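Local coordinates for protein bromoperoxidase A1 (Streptomyces aureofaciens, PDB 1A8Q) that may chlorinate a precursor in 7-chlorotetracycline biosynthesis, can also brominate, and works as a non-heme haloperoxidase of the alpha/beta hydrolase superfamily, at residues G134-D137 / E138-D141. Sequence-based numbering, arbitrary orientation.
Sequences GVPD and EVFD
V135 meets F140 and V139 where a loop runs into the first turn of helix 137-162. The V135 side chain starts at CB, which lies 3.6 Å from F140 CZ. From there CG1 stands anti to the backbone N (chi1 177°) and reaches the helix at V139 and F140. It comes within 3.5 Å of F140 CZ, at an oblique approach to the ring. On the V139 side the same methyl lies 3.6 Å from V139 CB and also touches V139 CG1. The V135 side chain crosses both partners at about a right angle. The F140 ring reaches back along the chain, and its CD2 lies near P136 O. P136 adds a looser apolar contact, from its ring CD to V139 CG2.

The backbone fixes this turn. V139 N gives a bent hydrogen bond to P136 O (3.0 Å), arriving from above the carbonyl plane. D141 N also gives a hydrogen bond, to D137 O at 3.0 Å. This bond is straighter, with an angle of 166° at the hydrogen, and is the i to i+4 bond of an alpha helix. D137 turns its carboxylate elsewhere, and OD1 is hydrogen-bonded to Y201 OH. The F140 ring also meets Y201 and packs on V196 and F199 of helix 189-201.

The V135 backbone is hydrogen-bonded to M125 and K127, and its side chain touches P227. The contact thus joins a loop to the N-terminal turn of a helix. This helix opens the helical insertion after strand 112-118, the cap region of the alpha/beta hydrolase fold.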
loop_
_atom_site.group_PDB
_atom_site.type_symbol
_atom_site.label_atom_id
_atom_site.label_comp_id
_atom_site.label_asym_id
_atom_site.label_seq_id
_atom_site.Cartn_x
_atom_site.Cartn_y
_atom_site.Cartn_z
ATOM N N GLY A 134 9.805 -1.668 16.624
ATOM C CA GLY A 134 9.869 -1.893 15.171
ATOM C C GLY A 134 10.250 -3.343 14.884
ATOM O O GLY A 134 10.316 -4.194 15.775
ATOM N N VAL A 135 10.493 -3.566 13.597
ATOM C CA VAL A 135 10.807 -4.917 13.117
ATOM C C VAL A 135 12.324 -5.131 13.103
ATOM O O VAL A 135 13.053 -4.320 12.546
ATOM C CB VAL A 135 10.264 -5.035 11.683
ATOM C CG1 VAL A 135 10.601 -6.383 11.061
ATOM C CG2 VAL A 135 8.736 -4.839 11.663
ATOM N N PRO A 136 12.780 -6.233 13.660
ATOM C CA PRO A 136 14.218 -6.517 13.683
ATOM C C PRO A 136 14.811 -6.731 12.318
ATOM O O PRO A 136 14.144 -7.316 11.429
ATOM C CB PRO A 136 14.325 -7.796 14.521
ATOM C CG PRO A 136 13.018 -8.062 15.119
ATOM C CD PRO A 136 11.976 -7.237 14.388
ATOM N N ASP A 137 16.105 -6.447 12.113
ATOM C CA ASP A 137 16.733 -6.658 10.819
ATOM C C ASP A 137 16.616 -8.099 10.315
ATOM O O ASP A 137 16.532 -8.306 9.099
ATOM C CB ASP A 137 18.249 -6.474 10.840
ATOM C CG ASP A 137 18.707 -5.046 10.864
ATOM O OD1 ASP A 137 18.776 -4.422 9.793
ATOM O OD2 ASP A 137 19.015 -4.661 12.014
ATOM N N GLU A 138 16.685 -9.076 11.213
ATOM C CA GLU A 138 16.635 -10.477 10.825
ATOM C C GLU A 138 15.355 -10.797 10.034
ATOM O O GLU A 138 15.362 -11.720 9.195
ATOM C CB GLU A 138 16.620 -11.436 12.004
ATOM C CG GLU A 138 17.605 -11.402 13.130
ATOM C CD GLU A 138 16.981 -11.911 14.427
ATOM O OE1 GLU A 138 15.830 -11.529 14.756
ATOM O OE2 GLU A 138 17.638 -12.701 15.143
ATOM N N VAL A 139 14.256 -10.126 10.334
ATOM C CA VAL A 139 13.007 -10.376 9.589
ATOM C C VAL A 139 13.178 -9.970 8.130
ATOM O O VAL A 139 12.762 -10.715 7.213
ATOM C CB VAL A 139 11.848 -9.633 10.274
ATOM C CG1 VAL A 139 10.595 -9.635 9.390
ATOM C CG2 VAL A 139 11.557 -10.331 11.612
ATOM N N PHE A 140 13.755 -8.808 7.886
ATOM C CA PHE A 140 13.934 -8.341 6.498
ATOM C C PHE A 140 14.916 -9.245 5.785
ATOM O O PHE A 140 14.747 -9.601 4.604
ATOM C CB PHE A 140 14.424 -6.890 6.497
ATOM C CG PHE A 140 13.374 -6.022 7.158
ATOM C CD1 PHE A 140 12.085 -5.961 6.680
ATOM C CD2 PHE A 140 13.696 -5.241 8.239
ATOM C CE1 PHE A 140 11.121 -5.167 7.265
ATOM C CE2 PHE A 140 12.737 -4.429 8.835
ATOM C CZ PHE A 140 11.453 -4.368 8.348
ATOM N N ASP A 141 15.963 -9.666 6.520
ATOM C CA ASP A 141 16.898 -10.622 5.878
ATOM C C ASP A 141 16.145 -11.862 5.426
ATOM O O ASP A 141 16.448 -12.400 4.333
ATOM C CB ASP A 141 17.995 -11.033 6.857
ATOM C CG ASP A 141 18.970 -9.930 7.200
ATOM O OD1 ASP A 141 19.084 -8.946 6.455
ATOM O OD2 ASP A 141 19.628 -10.057 8.263
#